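Local structure of WbbM protein (Klebsiella pneumoniae, 6U4B) at residues I314-A318 against F579-I583; D406-K412 against P556-A562. The protein is a bifunctional O-antigen polymerase that assembles as a trimer and probably transfers sugars, one of its parts belonging to glycosyltransferase family 8. One frame throughout, in Å; residues are numbered along the deposited sequence.

Contact 1: residues I314-A318 against F579-I583; sequences ISGGA and FIENI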
loop_
_atom_site.group_PDB
_atom_site.type_symbol
_atom_site.label_atom_id
_atom_site.label_comp_id
_atom_site.label_asym_id
_atom_site.label_seq_id
_atom_site.Cartn_x
_atom_site.Cartn_y
_atom_site.Cartn_z
ATOM N N ILE A 314 -8.353 -10.443 13.527
ATOM C CA ILE A 314 -7.559 -9.286 13.114
ATOM C C ILE A 314 -6.114 -9.452 13.565
ATOM O O ILE A 314 -5.172 -9.206 12.802
ATOM C CB ILE A 314 -8.175 -7.988 13.665
ATOM C CG1 ILE A 314 -9.574 -7.774 13.085
ATOM C CG2 ILE A 314 -7.276 -6.798 13.359
ATOM C CD1 ILE A 314 -10.219 -6.477 13.509
ATOM N N SER A 315 -5.922 -9.879 14.813
ATOM C CA SER A 315 -4.575 -10.127 15.310
ATOM C C SER A 315 -3.893 -11.241 14.526
ATOM O O SER A 315 -2.698 -11.151 14.218
ATOM C CB SER A 315 -4.624 -10.473 16.796
ATOM O OG SER A 315 -3.340 -10.822 17.267
ATOM N N GLY A 316 -4.635 -12.302 14.200
ATOM C CA GLY A 316 -4.064 -13.381 13.413
ATOM C C GLY A 316 -3.688 -12.960 12.007
ATOM O O GLY A 316 -2.702 -13.452 11.452
ATOM N N GLY A 317 -4.464 -12.052 11.411
ATOM C CA GLY A 317 -4.110 -11.545 10.096
ATOM C C GLY A 317 -2.795 -10.790 10.099
ATOM O O GLY A 317 -1.951 -10.986 9.220
ATOM N N ALA A 318 -2.604 -9.914 11.090
ATOM C CA ALA A 318 -1.345 -9.183 11.202
ATOM C C ALA A 318 -0.174 -10.133 11.411
ATOM O O ALA A 318 0.889 -9.965 10.800
ATOM C CB ALA A 318 -1.429 -8.174 12.345
ATOM N N PHE A 579 2.679 -3.427 14.484
ATOM C CA PHE A 579 1.408 -4.093 14.234
ATOM C C PHE A 579 0.688 -3.474 13.041
ATOM O O PHE A 579 0.224 -4.191 12.148
ATOM C CB PHE A 579 0.535 -4.025 15.487
ATOM C CG PHE A 579 -0.870 -4.496 15.267
ATOM C CD1 PHE A 579 -1.177 -5.844 15.309
ATOM C CD2 PHE A 579 -1.889 -3.588 15.022
ATOM C CE1 PHE A 579 -2.472 -6.280 15.103
ATOM C CE2 PHE A 579 -3.184 -4.018 14.817
ATOM C CZ PHE A 579 -3.478 -5.366 14.858
ATOM N N ILE A 580 0.586 -2.141 13.020
ATOM C CA ILE A 580 -0.087 -1.447 11.923
ATOM C C ILE A 580 0.566 -1.787 10.593
ATOM O O ILE A 580 -0.118 -2.010 9.587
ATOM C CB ILE A 580 -0.083 0.072 12.180
ATOM C CG1 ILE A 580 -1.013 0.412 13.343
ATOM C CG2 ILE A 580 -0.477 0.840 10.926
ATOM C CD1 ILE A 580 -2.453 -0.010 13.117
ATOM N N GLU A 581 1.900 -1.840 10.575
ATOM C CA GLU A 581 2.645 -2.183 9.368
ATOM C C GLU A 581 2.105 -3.448 8.707
ATOM O O GLU A 581 2.051 -3.542 7.477
ATOM C CB GLU A 581 4.123 -2.354 9.724
ATOM C CG GLU A 581 5.030 -2.767 8.583
ATOM C CD GLU A 581 6.393 -3.221 9.081
ATOM O OE1 GLU A 581 6.842 -4.318 8.689
ATOM O OE2 GLU A 581 7.008 -2.487 9.883
ATOM N N ASN A 582 1.691 -4.426 9.509
ATOM C CA ASN A 582 1.233 -5.704 8.982
ATOM C C ASN A 582 -0.273 -5.764 8.770
ATOM O O ASN A 582 -0.750 -6.677 8.087
ATOM C CB ASN A 582 1.673 -6.840 9.911
ATOM C CG ASN A 582 3.175 -7.017 9.931
ATOM O OD1 ASN A 582 3.772 -7.423 8.933
ATOM N ND2 ASN A 582 3.797 -6.710 11.063
ATOM N N ILE A 583 -1.032 -4.824 9.332
ATOM C CA ILE A 583 -2.470 -4.777 9.097
ATOM C C ILE A 583 -2.843 -3.765 8.016
ATOM O O ILE A 583 -3.973 -3.813 7.506
ATOM C CB ILE A 583 -3.235 -4.477 10.404
ATOM C CG1 ILE A 583 -4.567 -5.226 10.424
ATOM C CG2 ILE A 583 -3.451 -2.976 10.581
ATOM C CD1 ILE A 583 -4.410 -6.732 10.418
#
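Phe579 and Ile583, one turn apart on helix 576-583 near the C-terminus, pack against Ile314 and Ala318, likewise one turn apart on helix 313-325. The latter helix follows the first strand of the Rossmann-like sheet in the family 8 domain, which as in its relatives is expected to have a GT-A fold. The short segments cross almost at right angles (88°), their axes 9.1 Å apart at closest. In Phe579, CB itself touches nothing of 314-318, but CG anti to the backbone N (chi1 171°) throws the ring across the gap. Its CD1 passes 3.8 Å from Ala318 CB, and CE1 closes to 3.5 Å of the same methyl, which approaches the ring obliquely. CZ then meets Ile314 CG2 at the ring edge, at 4.3 Å. Near the plane at this edge lies Ser315 CA as well. Trp568 also meets this ring, with the planes about 45° apart. Ile583 reaches in through its terminal methyl CD1, 3.8 Å from Ala318 CB and closer still, 3.5 Å, to Ile314 O. Helix 589-596 packs on both isoleucines. Where the backbones come nearest, Asn582 CB sits 3.3 Å from Ala318 O.

Contact 2: residues D406-K412 against P556-A562; sequences DSDTVVK and PKMIHYA. With MG (magnesium ion), chain C.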
loop_
_atom_site.group_PDB
_atom_site.type_symbol
_atom_site.label_atom_id
_atom_site.label_comp_id
_atom_site.label_asym_id
_atom_site.label_seq_id
_atom_site.Cartn_x
_atom_site.Cartn_y
_atom_site.Cartn_z
ATOM N N ASP A 406 1.619 -17.564 19.690
ATOM C CA ASP A 406 0.407 -16.858 20.088
ATOM C C ASP A 406 -0.102 -15.967 18.957
ATOM O O ASP A 406 0.668 -15.456 18.138
ATOM C CB ASP A 406 0.674 -16.003 21.328
ATOM C CG ASP A 406 0.360 -16.727 22.622
ATOM O OD1 ASP A 406 0.121 -17.955 22.586
ATOM O OD2 ASP A 406 0.344 -16.060 23.679
ATOM N N SER A 407 -1.419 -15.765 18.929
ATOM C CA SER A 407 -2.025 -14.960 17.877
ATOM C C SER A 407 -1.821 -13.466 18.086
ATOM O O SER A 407 -1.872 -12.707 17.111
ATOM C CB SER A 407 -3.521 -15.265 17.770
ATOM O OG SER A 407 -4.230 -14.744 18.880
ATOM N N ASP A 408 -1.588 -13.023 19.319
ATOM C CA ASP A 408 -1.380 -11.600 19.595
ATOM C C ASP A 408 0.093 -11.217 19.472
ATOM O O ASP A 408 0.673 -10.570 20.345
ATOM C CB ASP A 408 -1.931 -11.249 20.972
ATOM C CG ASP A 408 -1.338 -12.104 22.075
ATOM O OD1 ASP A 408 -0.678 -13.117 21.760
ATOM O OD2 ASP A 408 -1.528 -11.756 23.260
ATOM N N THR A 409 0.710 -11.632 18.366
ATOM C CA THR A 409 2.118 -11.367 18.110
ATOM C C THR A 409 2.296 -10.887 16.674
ATOM O O THR A 409 1.407 -11.030 15.832
ATOM C CB THR A 409 2.983 -12.617 18.328
ATOM O OG1 THR A 409 2.635 -13.609 17.354
ATOM C CG2 THR A 409 2.781 -13.192 19.729
ATOM N N VAL A 410 3.466 -10.308 16.409
ATOM C CA VAL A 410 3.987 -10.132 15.060
ATOM C C VAL A 410 5.456 -10.524 15.087
ATOM O O VAL A 410 6.157 -10.268 16.072
ATOM C CB VAL A 410 3.818 -8.687 14.527
ATOM C CG1 VAL A 410 2.345 -8.323 14.376
ATOM C CG2 VAL A 410 4.539 -7.679 15.413
ATOM N N VAL A 411 5.922 -11.160 14.018
ATOM C CA VAL A 411 7.319 -11.559 13.922
ATOM C C VAL A 411 8.087 -10.489 13.160
ATOM O O VAL A 411 7.537 -9.775 12.312
ATOM C CB VAL A 411 7.483 -12.943 13.260
ATOM C CG1 VAL A 411 6.651 -13.982 14.001
ATOM C CG2 VAL A 411 7.100 -12.886 11.793
ATOM N N LYS A 412 9.373 -10.363 13.487
ATOM C CA LYS A 412 10.288 -9.479 12.776
ATOM C C LYS A 412 11.398 -10.258 12.087
ATOM O O LYS A 412 12.396 -9.659 11.666
ATOM C CB LYS A 412 10.892 -8.447 13.734
ATOM C CG LYS A 412 9.871 -7.710 14.587
ATOM C CD LYS A 412 9.162 -6.622 13.799
ATOM C CE LYS A 412 10.118 -5.499 13.442
ATOM N NZ LYS A 412 9.409 -4.346 12.826
ATOM N N PRO A 556 13.942 -6.962 18.376
ATOM C CA PRO A 556 13.111 -8.148 18.607
ATOM C C PRO A 556 12.997 -9.000 17.357
ATOM O O PRO A 556 13.039 -8.504 16.229
ATOM C CB PRO A 556 11.746 -7.564 19.000
ATOM C CG PRO A 556 12.000 -6.112 19.292
ATOM C CD PRO A 556 13.149 -5.724 18.420
ATOM N N LYS A 557 12.861 -10.308 17.573
ATOM C CA LYS A 557 12.509 -11.215 16.491
ATOM C C LYS A 557 11.039 -11.600 16.509
ATOM O O LYS A 557 10.499 -11.981 15.462
ATOM C CB LYS A 557 13.389 -12.469 16.542
ATOM C CG LYS A 557 14.852 -12.157 16.261
ATOM C CD LYS A 557 15.693 -13.403 16.066
ATOM C CE LYS A 557 17.096 -13.032 15.605
ATOM N NZ LYS A 557 18.020 -14.199 15.599
ATOM N N MET A 558 10.383 -11.492 17.664
ATOM C CA MET A 558 8.934 -11.603 17.755
ATOM C C MET A 558 8.466 -10.664 18.853
ATOM O O MET A 558 9.048 -10.641 19.940
ATOM C CB MET A 558 8.488 -13.045 18.043
ATOM C CG MET A 558 6.980 -13.212 18.222
ATOM S SD MET A 558 6.379 -12.905 19.902
ATOM C CE MET A 558 6.469 -14.551 20.613
ATOM N N ILE A 559 7.418 -9.902 18.565
ATOM C CA ILE A 559 6.842 -8.950 19.504
ATOM C C ILE A 559 5.546 -9.545 20.032
ATOM O O ILE A 559 4.663 -9.915 19.252
ATOM C CB ILE A 559 6.601 -7.588 18.838
ATOM C CG1 ILE A 559 7.926 -7.001 18.352
ATOM C CG2 ILE A 559 5.894 -6.644 19.795
ATOM C CD1 ILE A 559 7.774 -5.862 17.365
ATOM N N HIS A 560 5.430 -9.645 21.352
ATOM C CA HIS A 560 4.280 -10.263 21.996
ATOM C C HIS A 560 3.436 -9.167 22.634
ATOM O O HIS A 560 3.856 -8.542 23.615
ATOM C CB HIS A 560 4.729 -11.291 23.034
ATOM C CG HIS A 560 3.646 -12.231 23.459
ATOM N ND1 HIS A 560 3.873 -13.300 24.299
ATOM C CD2 HIS A 560 2.326 -12.266 23.155
ATOM C CE1 HIS A 560 2.741 -13.952 24.494
ATOM N NE2 HIS A 560 1.787 -13.345 23.811
ATOM N N TYR A 561 2.240 -8.943 22.089
ATOM C CA TYR A 561 1.335 -7.953 22.658
ATOM C C TYR A 561 0.500 -8.563 23.774
ATOM O O TYR A 561 -0.724 -8.397 23.810
ATOM C CB TYR A 561 0.440 -7.357 21.578
ATOM C CG TYR A 561 1.225 -6.714 20.466
ATOM C CD1 TYR A 561 1.510 -7.413 19.303
ATOM C CD2 TYR A 561 1.715 -5.421 20.591
ATOM C CE1 TYR A 561 2.242 -6.836 18.287
ATOM C CE2 TYR A 561 2.446 -4.834 19.580
ATOM C CZ TYR A 561 2.705 -5.547 18.431
ATOM O OH TYR A 561 3.433 -4.972 17.419
ATOM N N ALA A 562 1.157 -9.261 24.694
ATOM C CA ALA A 562 0.446 -9.882 25.799
ATOM C C ALA A 562 -0.040 -8.826 26.780
ATOM O O ALA A 562 0.693 -7.904 27.144
ATOM C CB ALA A 562 1.343 -10.892 26.512
HETATM MG MG MG C . -0.153 -14.002 24.020
#
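Val410 and Ile559 form the apolar centre of an antiparallel strand pair, Val410 CG2 lying 4.0 Å from Ile559 CB. The same methyl meets the edge of the Tyr561 ring at CE1, 3.8 Å away, while Ile559 CG2 lies over one face of that ring, toward the rim. The backbones join here as a hydrogen-bonded pair, Ile559 N to Val410 O being nearly straight (174°) and Val410 N to Ile559 O more bent. On the other face of the sheet, Thr409 CG2 touches Met558 SD at 3.6 Å and His560 CD2. Thr409 OG1 turns back to bond Asp406 O within its own segment, tying the strand to the preceding turn. At the polar edge, Asp406-Ser407-Asp408 matches the DXD motif of GT-A glycosyltransferases. Asp406 OD2 and His560 NE2 each bind the magnesium ion at 2.1 Å. Asp408 binds it by OD1 at 2.5 Å and, more loosely, by OD2 at 2.7 Å. Both carboxylates stand steeply to the imidazole, at 79° and 82°. Asn526 holds His560 ND1 and Arg389 pairs with Asp406 OD1, second-shell partners that probably orient two of the ligands. Such a site is consistent with metal-assisted binding of a nucleotide-sugar donor, as in related enzymes.

How the contacts relate
Contact 1 is wholly buried and joins two helices by apolar side chains, whereas contact 2 runs from a buried strand pair to partly exposed ends and depends on backbone bonds and a metal. They lie side by side, centres 10 Å apart, and share their surroundings: helix 313-325 and helix 576-583, which meet in contact 1, both also pack on the strands of contact 2. Phe579 of one rests on Tyr561 of the other, and Asn582 touches Val410. Ser315 OG approaches Ser407 O, probably as a hydrogen bond, although its shortness makes the geometry doubtful. Helix 313-325 thus backs the metal-binding turn and helix 576-583 the strands beside it; neither supplies a ligand to the ion.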